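Probable benzoylformate decarboxylase (Rhodococcus jostii, PDB 7ORX) binds thiamine diphosphate and sodium as a four-chain member of the thiamine diphosphate-dependent enzyme family. Local coordinates at residues L32-G37 and D164-E169; T120-L125 and P156-V161; A145-L150 and L178-H183; E347-V352 and P358-A363. All blocks are in the same frame, centred on the assembly; numbering follows the deposited sequence.

Contact 1 (L32-G37 and D164-E169); sequences LPFLSG and DDWAAE
One face of the Trp166 indole takes the side chain of Phe34. Phe34 CD1 sits 3.5 Å above the indole plane, over the six-membered ring and off the centre of the whole indole, and comes within 3.6 Å of Trp166 CZ2. Phe34 CB lies over the five-membered ring, 3.9 Å from its centroid, as a CH-pi contact. The two aromatic planes are tilted by 42°, with the Phe34 and six-membered-ring centroids 4.7 Å apart. The pair is therefore neither a stack nor edge-to-face. In Phe34, CG is anti to the backbone N (chi1 176°), which brings CD1 over the indole face, the ring crossing it at a slant. Pro33 CB adds a looser apolar touch, 4.4 Å from Trp166 CD1.

Tyr12 of helix 7-17 stacks on the Phe34 ring and bonds to the Phe34 carbonyl through its OH. On the Trp166 side, a type I turn from Asp165 to Ala168 shapes the backbone, and Asp165 forms a salt bridge with Arg104. Leu32 and Leu35 pack on a second subunit. The contact thus joins helix 32-35 to the loop after strand 157-162, at a buried place in the alpha/beta fold of a thiamine diphosphate-binding domain.

Contact 2 (T120-L125 and P156-V161); sequences TLMKPL and PVYVSV
Met122 lies across one face of the Tyr158 ring. Its CG stands almost on the ring axis, 3.4 Å from the centroid and only 6° off the normal, a CH-pi contact over the centre. Its SD is over the face as well, 4.5 Å from the centroid, which makes this a Met-aromatic contact. The chain bends at chi2 (-64°) and again at chi3, and this brings CE back to 3.7 Å from Tyr158 CD1. The two side chains cross at about a right angle. Leu121 CD2 makes a lighter touch at the phenol end, 4.3 Å from Tyr158 OH.

A second shell surrounds both partners. Tyr158 OH is hydrogen-bonded to Ser78 OG, which probably helps hold the phenol end in place. Val97 and Ala99 of the neighbouring strand 95-101 pack against Tyr158, and its backbone pairs with Trp128 and Ser130. Met122 is backed by Met82 and Leu85 of helix 82-90. Beyond Met122 the chain turns sharply: the peptide before Pro124 is cis, and Leu125 N bonds to Met122 O at 3.1 Å.

Further out, Leu121 packs on Pro124 of a second subunit, so the 120-125 turn also borders an interface. Tyr158 points toward this turn, while Val157 and Val159 pack on helix 138-149. A parallel sheet covered by helices on both faces is the alpha/beta/alpha fold of thiamine diphosphate-binding domains; Tyr158 faces one layer and Val157 and Val159 the other.

Contact 3 (A145-L150 and L178-H183); sequences AIHTAL and LAREVH
Arg180 NH1 bonds to Ala308 O of a third subunit and, within the chain, lies 3.7 Å from His147 CD2. Arg180 NE bonds to Gly314 O of that same subunit. Two carbonyls of another chain thus hold the guanidinium in place beside the imidazole. Its plane and the His147 ring are 61° apart, so the two flat groups do not stack.

This is a helix-to-strand contact on the outer side of an alpha/beta domain. Helix 138-149 packs on the parallel sheet through Ala145 and Ala149, and it turns His147 the other way, toward the 178-183 segment. There the chain leaves helix 175-179 and enters strand 181-184. Residues 181-183 add a parallel strand to a sheet of the third subunit, not to the sheet beneath helix 138-149. Ala309 of that subunit also packs on His147.

Val182 supplies the apolar part of the contact. Its CB points toward the helix, and its CG1 is anti to the backbone N (chi1 172°), leaving CG2 to meet the ring. Val182 CG2 sits over one face of His147, 3.5 Å from the ring centroid and 15° off the normal.

Contact 4 (E347-V352 and P358-A363); sequences EEAVSV and PAQLFA
Gln360 runs outward from its helix with CG anti to the backbone N (chi1 -169°) and the chain still extended at chi2 (-171°). This carries its CG past the Ala349 carbonyl and its amide toward Ser351. Gln360 CG lies 3.3 Å from Ala349 O, and Ala349 CB is 4.1 Å from Gln360 CB. Ala349 CB points at the helix and fits close to its backbone, 3.7 Å from Gln360 CA. It also meets the next turn, 4.2 Å from Ala363 CB. Ala349 CA and Gln360 CA are 4.8 Å apart, and the small Ala349 side chain is consistent with this close approach.

Ser351 also points toward Gln360, but the amide end and the hydroxyl are modelled too close together, so their detail is doubtful. Ser351 OG is bonded to Asp357 N, just ahead of the helix, though its position is less sure.

The contact is local packing at the surface, between an irregular segment and the helix that follows it. On other sides, helix 358-368 is set against helix 383-389 through Phe362, against strand 452-457 through Leu361 and Phe362, and against helix 503-515 through Gln360 and Leu361.

Contacts 1, 2 and 3 gather around one alpha/beta unit, while contact 4 lies on the opposite side of the chain's centre. Contact 2 is nested along the chain inside the loop closed by contact 1, and the two meet where Trp166 CZ2 packs on Val161 CG1 at 3.6 Å. Contacts 2 and 3 share the layer between strand 157-162 and helix 138-149, with Val159 CG2 3.7 Å from Ala145 CB. Contacts 1 and 2 border the second subunit; contact 3 faces the third. The side chains of Pro33 and Leu121 are about 12 and 11 Å from a bound thiamine diphosphate, and that of Ala359 about 13 Å from another. Contacts 1 and 4 have centres about 55 Å apart.

Contact 1 (L32-G37 and D164-E169)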
loop_
_atom_site.group_PDB
_atom_site.type_symbol
_atom_site.label_atom_id
_atom_site.label_comp_id
_atom_site.label_asym_id
_atom_site.label_seq_id
_atom_site.Cartn_x
_atom_site.Cartn_y
_atom_site.Cartn_z
ATOM N N LEU C 32 16.157 -8.939 21.259
ATOM C CA LEU C 32 17.244 -9.335 22.177
ATOM C C LEU C 32 18.439 -9.795 21.341
ATOM O O LEU C 32 19.546 -9.350 21.626
ATOM C CB LEU C 32 16.750 -10.389 23.175
ATOM C CG LEU C 32 15.550 -10.004 24.029
ATOM C CD1 LEU C 32 15.181 -11.158 24.953
ATOM C CD2 LEU C 32 15.819 -8.748 24.847
ATOM N N PRO C 33 18.293 -10.643 20.277
ATOM C CA PRO C 33 19.448 -11.074 19.464
ATOM C C PRO C 33 20.230 -9.937 18.779
ATOM O O PRO C 33 21.402 -10.095 18.554
ATOM C CB PRO C 33 18.847 -12.014 18.414
ATOM C CG PRO C 33 17.550 -12.489 19.026
ATOM C CD PRO C 33 17.055 -11.298 19.821
ATOM N N PHE C 34 19.581 -8.814 18.472
ATOM C CA PHE C 34 20.278 -7.604 17.976
ATOM C C PHE C 34 21.062 -6.966 19.122
ATOM O O PHE C 34 22.247 -6.647 18.981
ATOM C CB PHE C 34 19.313 -6.581 17.379
ATOM C CG PHE C 34 20.033 -5.320 16.976
ATOM C CD1 PHE C 34 21.044 -5.360 16.020
ATOM C CD2 PHE C 34 19.758 -4.109 17.597
ATOM C CE1 PHE C 34 21.723 -4.201 15.664
ATOM C CE2 PHE C 34 20.443 -2.952 17.236
ATOM C CZ PHE C 34 21.419 -2.996 16.266
ATOM N N LEU C 35 20.395 -6.762 20.245
ATOM C CA LEU C 35 20.935 -5.956 21.373
ATOM C C LEU C 35 22.082 -6.715 22.036
ATOM O O LEU C 35 22.958 -6.038 22.612
ATOM C CB LEU C 35 19.826 -5.647 22.384
ATOM C CG LEU C 35 18.748 -4.668 21.907
ATOM C CD1 LEU C 35 17.714 -4.396 23.004
ATOM C CD2 LEU C 35 19.377 -3.378 21.398
ATOM N N SER C 36 22.092 -8.051 21.958
ATOM C CA SER C 36 23.088 -8.893 22.671
ATOM C C SER C 36 24.499 -8.622 22.126
ATOM O O SER C 36 25.453 -8.683 22.911
ATOM C CB SER C 36 22.724 -10.362 22.621
ATOM O OG SER C 36 22.691 -10.857 21.288
ATOM N N GLY C 37 24.611 -8.326 20.831
ATOM C CA GLY C 37 25.888 -8.127 20.130
ATOM C C GLY C 37 26.330 -6.681 20.166
ATOM O O GLY C 37 27.342 -6.348 19.536
ATOM N N ASP C 164 16.433 -14.031 13.714
ATOM C CA ASP C 164 17.369 -15.119 13.355
ATOM C C ASP C 164 18.378 -14.626 12.303
ATOM O O ASP C 164 19.373 -15.333 12.066
ATOM C CB ASP C 164 16.615 -16.392 12.950
ATOM C CG ASP C 164 15.700 -16.290 11.733
ATOM O OD1 ASP C 164 14.941 -15.276 11.644
ATOM O OD2 ASP C 164 15.713 -17.272 10.876
ATOM N N ASP C 165 18.180 -13.456 11.706
ATOM C CA ASP C 165 19.087 -12.964 10.631
ATOM C C ASP C 165 20.415 -12.518 11.240
ATOM O O ASP C 165 21.421 -12.606 10.538
ATOM C CB ASP C 165 18.488 -11.797 9.850
ATOM C CG ASP C 165 17.410 -12.207 8.856
ATOM O OD1 ASP C 165 17.184 -13.462 8.688
ATOM O OD2 ASP C 165 16.809 -11.269 8.220
ATOM N N TRP C 166 20.412 -12.067 12.496
ATOM C CA TRP C 166 21.594 -11.417 13.114
ATOM C C TRP C 166 22.750 -12.424 13.246
ATOM O O TRP C 166 23.893 -12.037 13.155
ATOM C CB TRP C 166 21.192 -10.815 14.452
ATOM C CG TRP C 166 20.219 -9.697 14.297
ATOM C CD1 TRP C 166 18.934 -9.641 14.755
ATOM C CD2 TRP C 166 20.460 -8.460 13.619
ATOM N NE1 TRP C 166 18.357 -8.451 14.407
ATOM C CE2 TRP C 166 19.270 -7.699 13.721
ATOM C CE3 TRP C 166 21.572 -7.919 12.978
ATOM C CZ2 TRP C 166 19.151 -6.434 13.153
ATOM C CZ3 TRP C 166 21.466 -6.652 12.447
ATOM C CH2 TRP C 166 20.266 -5.923 12.532
ATOM N N ALA C 167 22.409 -13.688 13.447
ATOM C CA ALA C 167 23.324 -14.810 13.719
ATOM C C ALA C 167 23.818 -15.392 12.393
ATOM O O ALA C 167 24.828 -16.126 12.410
ATOM C CB ALA C 167 22.610 -15.857 14.540
ATOM N N ALA C 168 23.179 -15.090 11.263
ATOM C CA ALA C 168 23.579 -15.663 9.952
ATOM C C ALA C 168 24.962 -15.150 9.539
ATOM O O ALA C 168 25.351 -14.046 9.981
ATOM C CB ALA C 168 22.542 -15.337 8.903
ATOM N N GLU C 169 25.670 -15.927 8.713
ATOM C CA GLU C 169 26.992 -15.513 8.184
ATOM C C GLU C 169 26.769 -14.293 7.283
ATOM O O GLU C 169 25.824 -14.319 6.492
ATOM C CB GLU C 169 27.671 -16.663 7.448
ATOM C CG GLU C 169 29.143 -16.409 7.095
ATOM C CD GLU C 169 29.733 -17.330 6.002
ATOM O OE1 GLU C 169 28.926 -17.898 5.210
ATOM O OE2 GLU C 169 31.011 -17.507 5.932
#

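Contact 2 (T120-L125 and P156-V161)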
loop_
_atom_site.group_PDB
_atom_site.type_symbol
_atom_site.label_atom_id
_atom_site.label_comp_id
_atom_site.label_asym_id
_atom_site.label_seq_id
_atom_site.Cartn_x
_atom_site.Cartn_y
_atom_site.Cartn_z
ATOM N N THR C 120 4.448 -2.323 4.549
ATOM C CA THR C 120 3.155 -1.579 4.452
ATOM C C THR C 120 2.870 -0.809 5.758
ATOM O O THR C 120 2.362 0.323 5.662
ATOM C CB THR C 120 1.972 -2.512 4.129
ATOM O OG1 THR C 120 2.325 -3.395 3.059
ATOM C CG2 THR C 120 0.700 -1.764 3.774
ATOM N N LEU C 121 3.139 -1.410 6.924
ATOM C CA LEU C 121 2.723 -0.871 8.252
ATOM C C LEU C 121 3.030 0.642 8.330
ATOM O O LEU C 121 2.063 1.422 8.578
ATOM C CB LEU C 121 3.405 -1.685 9.365
ATOM C CG LEU C 121 3.066 -1.297 10.817
ATOM C CD1 LEU C 121 1.572 -1.452 11.164
ATOM C CD2 LEU C 121 3.935 -2.113 11.772
ATOM N N MET C 122 4.270 1.045 8.023
ATOM C CA MET C 122 4.814 2.403 8.295
ATOM C C MET C 122 4.628 3.349 7.101
ATOM O O MET C 122 4.858 4.557 7.294
ATOM C CB MET C 122 6.302 2.349 8.648
ATOM C CG MET C 122 6.631 1.395 9.762
ATOM S SD MET C 122 5.811 1.985 11.284
ATOM C CE MET C 122 7.187 2.638 12.230
ATOM N N LYS C 123 4.227 2.861 5.926
ATOM C CA LYS C 123 3.709 3.728 4.822
ATOM C C LYS C 123 2.361 4.320 5.258
ATOM O O LYS C 123 1.552 3.633 5.904
ATOM C CB LYS C 123 3.609 2.977 3.481
ATOM C CG LYS C 123 4.928 2.620 2.829
ATOM C CD LYS C 123 6.074 3.488 3.256
ATOM C CE LYS C 123 7.302 3.247 2.397
ATOM N NZ LYS C 123 7.417 4.227 1.292
ATOM N N PRO C 124 2.066 5.598 4.895
ATOM C CA PRO C 124 2.859 6.380 3.939
ATOM C C PRO C 124 3.872 7.371 4.536
ATOM O O PRO C 124 4.221 8.324 3.878
ATOM C CB PRO C 124 1.732 7.186 3.268
ATOM C CG PRO C 124 0.830 7.559 4.417
ATOM C CD PRO C 124 0.915 6.383 5.371
ATOM N N LEU C 125 4.316 7.150 5.767
ATOM C CA LEU C 125 5.070 8.178 6.533
ATOM C C LEU C 125 6.522 8.220 6.072
ATOM O O LEU C 125 6.859 9.094 5.237
ATOM C CB LEU C 125 4.924 7.882 8.030
ATOM C CG LEU C 125 3.552 8.265 8.589
ATOM C CD1 LEU C 125 3.532 8.126 10.091
ATOM C CD2 LEU C 125 3.152 9.690 8.177
ATOM N N PRO C 156 12.630 10.018 7.812
ATOM C CA PRO C 156 12.697 8.718 8.451
ATOM C C PRO C 156 12.515 7.515 7.524
ATOM O O PRO C 156 11.763 7.585 6.549
ATOM C CB PRO C 156 11.548 8.793 9.475
ATOM C CG PRO C 156 10.564 9.730 8.857
ATOM C CD PRO C 156 11.383 10.739 8.088
ATOM N N VAL C 157 13.179 6.426 7.895
ATOM C CA VAL C 157 13.268 5.154 7.106
ATOM C C VAL C 157 13.002 3.999 8.079
ATOM O O VAL C 157 13.276 4.168 9.274
ATOM C CB VAL C 157 14.656 5.053 6.455
ATOM C CG1 VAL C 157 14.936 6.291 5.649
ATOM C CG2 VAL C 157 15.743 4.932 7.490
ATOM N N TYR C 158 12.496 2.873 7.609
ATOM C CA TYR C 158 12.129 1.743 8.478
ATOM C C TYR C 158 12.684 0.459 7.881
ATOM O O TYR C 158 12.559 0.274 6.713
ATOM C CB TYR C 158 10.618 1.644 8.569
ATOM C CG TYR C 158 10.055 0.552 9.444
ATOM C CD1 TYR C 158 9.973 0.679 10.819
ATOM C CD2 TYR C 158 9.475 -0.557 8.877
ATOM C CE1 TYR C 158 9.395 -0.304 11.609
ATOM C CE2 TYR C 158 8.883 -1.545 9.643
ATOM C CZ TYR C 158 8.821 -1.410 11.018
ATOM O OH TYR C 158 8.237 -2.403 11.754
ATOM N N VAL C 159 13.265 -0.388 8.713
ATOM C CA VAL C 159 13.869 -1.676 8.314
ATOM C C VAL C 159 13.373 -2.705 9.325
ATOM O O VAL C 159 13.668 -2.516 10.505
ATOM C CB VAL C 159 15.399 -1.580 8.322
ATOM C CG1 VAL C 159 15.988 -2.921 7.979
ATOM C CG2 VAL C 159 15.905 -0.509 7.383
ATOM N N SER C 160 12.667 -3.747 8.886
ATOM C CA SER C 160 12.179 -4.839 9.775
ATOM C C SER C 160 13.124 -6.011 9.599
ATOM O O SER C 160 13.241 -6.411 8.492
ATOM C CB SER C 160 10.726 -5.195 9.452
ATOM O OG SER C 160 10.341 -6.476 9.927
ATOM N N VAL C 161 13.787 -6.504 10.644
ATOM C CA VAL C 161 14.792 -7.606 10.529
ATOM C C VAL C 161 14.340 -8.786 11.395
ATOM O O VAL C 161 14.169 -8.639 12.616
ATOM C CB VAL C 161 16.201 -7.133 10.925
ATOM C CG1 VAL C 161 17.182 -8.270 10.767
ATOM C CG2 VAL C 161 16.606 -5.874 10.182
#

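Contact 3 (A145-L150 and L178-H183)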
loop_
_atom_site.group_PDB
_atom_site.type_symbol
_atom_site.label_atom_id
_atom_site.label_comp_id
_atom_site.label_asym_id
_atom_site.label_seq_id
_atom_site.Cartn_x
_atom_site.Cartn_y
_atom_site.Cartn_z
ATOM N N ALA C 145 19.300 2.332 3.981
ATOM C CA ALA C 145 18.430 3.039 4.937
ATOM C C ALA C 145 19.123 4.318 5.404
ATOM O O ALA C 145 18.446 5.382 5.391
ATOM C CB ALA C 145 18.086 2.164 6.119
ATOM N N ILE C 146 20.398 4.248 5.792
ATOM C CA ILE C 146 21.086 5.426 6.404
ATOM C C ILE C 146 21.308 6.464 5.313
ATOM O O ILE C 146 20.993 7.616 5.551
ATOM C CB ILE C 146 22.388 5.028 7.101
ATOM C CG1 ILE C 146 22.082 4.176 8.332
ATOM C CG2 ILE C 146 23.224 6.253 7.445
ATOM C CD1 ILE C 146 23.228 3.313 8.771
ATOM N N HIS C 147 21.805 6.077 4.152
ATOM C CA HIS C 147 22.127 7.068 3.092
ATOM C C HIS C 147 20.855 7.800 2.674
ATOM O O HIS C 147 20.902 9.024 2.402
ATOM C CB HIS C 147 22.716 6.367 1.875
ATOM C CG HIS C 147 24.091 5.857 2.094
ATOM N ND1 HIS C 147 25.090 6.655 2.612
ATOM C CD2 HIS C 147 24.639 4.648 1.804
ATOM C CE1 HIS C 147 26.205 5.945 2.651
ATOM N NE2 HIS C 147 25.950 4.708 2.155
ATOM N N THR C 148 19.795 7.009 2.521
ATOM C CA THR C 148 18.431 7.457 2.135
ATOM C C THR C 148 17.939 8.451 3.193
ATOM O O THR C 148 17.470 9.505 2.814
ATOM C CB THR C 148 17.455 6.279 2.018
ATOM O OG1 THR C 148 17.912 5.344 1.041
ATOM C CG2 THR C 148 16.055 6.707 1.651
ATOM N N ALA C 149 18.009 8.136 4.478
ATOM C CA ALA C 149 17.565 9.067 5.543
ATOM C C ALA C 149 18.253 10.438 5.417
ATOM O O ALA C 149 17.538 11.429 5.654
ATOM C CB ALA C 149 17.777 8.453 6.890
ATOM N N LEU C 150 19.518 10.516 4.979
ATOM C CA LEU C 150 20.322 11.767 4.944
ATOM C C LEU C 150 20.268 12.441 3.586
ATOM O O LEU C 150 20.891 13.510 3.410
ATOM C CB LEU C 150 21.770 11.461 5.303
ATOM C CG LEU C 150 21.968 10.971 6.728
ATOM C CD1 LEU C 150 23.267 10.219 6.885
ATOM C CD2 LEU C 150 21.914 12.124 7.707
ATOM N N LEU C 178 31.348 -0.443 4.341
ATOM C CA LEU C 178 31.924 0.581 5.267
ATOM C C LEU C 178 32.455 1.781 4.486
ATOM O O LEU C 178 32.204 2.915 4.939
ATOM C CB LEU C 178 33.130 0.044 6.035
ATOM C CG LEU C 178 32.899 -0.534 7.411
ATOM C CD1 LEU C 178 32.691 -2.042 7.263
ATOM C CD2 LEU C 178 34.067 -0.164 8.349
ATOM N N ALA C 179 33.228 1.515 3.418
ATOM C CA ALA C 179 33.991 2.488 2.606
ATOM C C ALA C 179 33.032 3.476 1.934
ATOM O O ALA C 179 33.497 4.586 1.557
ATOM C CB ALA C 179 34.791 1.723 1.571
ATOM N N ARG C 180 31.749 3.089 1.780
ATOM C CA ARG C 180 30.709 3.851 1.040
ATOM C C ARG C 180 30.503 5.212 1.693
ATOM O O ARG C 180 30.423 5.271 2.923
ATOM C CB ARG C 180 29.353 3.133 0.962
ATOM C CG ARG C 180 29.376 1.874 0.089
ATOM C CD ARG C 180 28.197 1.665 -0.852
ATOM N NE ARG C 180 28.081 2.796 -1.751
ATOM C CZ ARG C 180 26.968 3.502 -1.962
ATOM N NH1 ARG C 180 25.799 3.179 -1.419
ATOM N NH2 ARG C 180 27.030 4.533 -2.781
ATOM N N GLU C 181 30.501 6.242 0.849
ATOM C CA GLU C 181 29.989 7.601 1.092
ATOM C C GLU C 181 28.948 7.910 0.007
ATOM O O GLU C 181 29.005 7.313 -1.049
ATOM C CB GLU C 181 31.146 8.605 1.087
ATOM C CG GLU C 181 32.118 8.415 2.252
ATOM C CD GLU C 181 33.545 8.832 1.914
ATOM O OE1 GLU C 181 33.783 10.056 1.694
ATOM O OE2 GLU C 181 34.421 7.922 1.792
ATOM N N VAL C 182 28.008 8.813 0.291
ATOM C CA VAL C 182 27.051 9.420 -0.676
ATOM C C VAL C 182 27.084 10.928 -0.463
ATOM O O VAL C 182 26.731 11.322 0.608
ATOM C CB VAL C 182 25.632 8.891 -0.412
ATOM C CG1 VAL C 182 24.615 9.634 -1.243
ATOM C CG2 VAL C 182 25.495 7.396 -0.654
ATOM N N HIS C 183 27.458 11.732 -1.438
ATOM C CA HIS C 183 27.459 13.214 -1.353
ATOM C C HIS C 183 26.290 13.797 -2.151
ATOM O O HIS C 183 26.074 13.305 -3.239
ATOM C CB HIS C 183 28.802 13.751 -1.883
ATOM C CG HIS C 183 29.982 13.074 -1.272
ATOM N ND1 HIS C 183 30.155 13.002 0.086
ATOM C CD2 HIS C 183 31.018 12.405 -1.804
ATOM C CE1 HIS C 183 31.243 12.308 0.352
ATOM N NE2 HIS C 183 31.784 11.929 -0.778
#

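Contact 4 (E347-V352 and P358-A363)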
loop_
_atom_site.group_PDB
_atom_site.type_symbol
_atom_site.label_atom_id
_atom_site.label_comp_id
_atom_site.label_asym_id
_atom_site.label_seq_id
_atom_site.Cartn_x
_atom_site.Cartn_y
_atom_site.Cartn_z
ATOM N N GLU C 347 6.958 44.529 25.239
ATOM C CA GLU C 347 5.666 44.902 25.873
ATOM C C GLU C 347 5.642 44.412 27.335
ATOM O O GLU C 347 6.239 43.360 27.661
ATOM C CB GLU C 347 4.481 44.344 25.082
ATOM C CG GLU C 347 3.125 44.882 25.540
ATOM C CD GLU C 347 1.920 44.430 24.733
ATOM O OE1 GLU C 347 2.102 43.634 23.735
ATOM O OE2 GLU C 347 0.797 44.880 25.081
ATOM N N GLU C 348 4.972 45.191 28.187
ATOM C CA GLU C 348 4.921 44.983 29.651
ATOM C C GLU C 348 4.009 43.795 29.944
ATOM O O GLU C 348 3.032 43.627 29.173
ATOM C CB GLU C 348 4.425 46.266 30.303
ATOM C CG GLU C 348 4.613 46.276 31.799
ATOM C CD GLU C 348 6.063 46.450 32.236
ATOM O OE1 GLU C 348 6.955 45.697 31.692
ATOM O OE2 GLU C 348 6.303 47.348 33.122
ATOM N N ALA C 349 4.316 43.000 30.974
ATOM C CA ALA C 349 3.619 41.714 31.237
ATOM C C ALA C 349 3.058 41.649 32.670
ATOM O O ALA C 349 3.685 41.015 33.506
ATOM C CB ALA C 349 4.544 40.563 30.947
ATOM N N VAL C 350 1.918 42.302 32.919
ATOM C CA VAL C 350 1.086 42.199 34.164
ATOM C C VAL C 350 0.251 40.912 34.053
ATOM O O VAL C 350 0.061 40.435 32.904
ATOM C CB VAL C 350 0.208 43.460 34.375
ATOM C CG1 VAL C 350 -0.833 43.666 33.272
ATOM C CG2 VAL C 350 -0.476 43.484 35.736
ATOM N N SER C 351 -0.210 40.344 35.179
ATOM C CA SER C 351 -1.085 39.137 35.216
ATOM C C SER C 351 -2.208 39.330 36.224
ATOM O O SER C 351 -1.900 39.431 37.434
ATOM C CB SER C 351 -0.326 37.881 35.548
ATOM O OG SER C 351 0.382 37.426 34.414
ATOM N N VAL C 352 -3.445 39.334 35.724
ATOM C CA VAL C 352 -4.682 39.376 36.557
ATOM C C VAL C 352 -5.372 38.014 36.391
ATOM O O VAL C 352 -5.686 37.643 35.256
ATOM C CB VAL C 352 -5.569 40.597 36.212
ATOM C CG1 VAL C 352 -6.229 40.484 34.837
ATOM C CG2 VAL C 352 -6.578 40.883 37.324
ATOM N N PRO C 358 0.491 33.471 30.172
ATOM C CA PRO C 358 1.645 32.981 29.414
ATOM C C PRO C 358 2.644 34.096 29.054
ATOM O O PRO C 358 3.807 33.865 29.182
ATOM C CB PRO C 358 0.960 32.333 28.206
ATOM C CG PRO C 358 -0.294 31.758 28.816
ATOM C CD PRO C 358 -0.788 32.892 29.722
ATOM N N ALA C 359 2.189 35.284 28.668
ATOM C CA ALA C 359 3.082 36.409 28.288
ATOM C C ALA C 359 3.989 36.760 29.469
ATOM O O ALA C 359 5.142 37.040 29.249
ATOM C CB ALA C 359 2.291 37.601 27.810
ATOM N N GLN C 360 3.495 36.708 30.692
ATOM C CA GLN C 360 4.321 37.021 31.890
ATOM C C GLN C 360 5.244 35.852 32.195
ATOM O O GLN C 360 6.401 36.089 32.572
ATOM C CB GLN C 360 3.464 37.316 33.118
ATOM C CG GLN C 360 4.299 37.882 34.254
ATOM C CD GLN C 360 3.517 37.984 35.541
ATOM O OE1 GLN C 360 3.909 38.698 36.465
ATOM N NE2 GLN C 360 2.419 37.244 35.626
ATOM N N LEU C 361 4.746 34.631 32.074
ATOM C CA LEU C 361 5.589 33.438 32.309
ATOM C C LEU C 361 6.778 33.476 31.356
ATOM O O LEU C 361 7.877 33.199 31.790
ATOM C CB LEU C 361 4.769 32.165 32.117
ATOM C CG LEU C 361 5.555 30.891 32.348
ATOM C CD1 LEU C 361 6.201 30.875 33.719
ATOM C CD2 LEU C 361 4.673 29.673 32.173
ATOM N N PHE C 362 6.573 33.834 30.098
ATOM C CA PHE C 362 7.662 33.850 29.098
ATOM C C PHE C 362 8.623 34.996 29.400
ATOM O O PHE C 362 9.829 34.842 29.238
ATOM C CB PHE C 362 7.109 33.827 27.674
ATOM C CG PHE C 362 6.372 32.561 27.302
ATOM C CD1 PHE C 362 6.721 31.338 27.824
ATOM C CD2 PHE C 362 5.302 32.600 26.432
ATOM C CE1 PHE C 362 5.998 30.195 27.523
ATOM C CE2 PHE C 362 4.598 31.455 26.109
ATOM C CZ PHE C 362 4.950 30.248 26.657
ATOM N N ALA C 363 8.144 36.113 29.902
ATOM C CA ALA C 363 9.016 37.250 30.288
ATOM C C ALA C 363 9.881 36.854 31.482
ATOM O O ALA C 363 11.061 37.174 31.459
ATOM C CB ALA C 363 8.191 38.474 30.554
#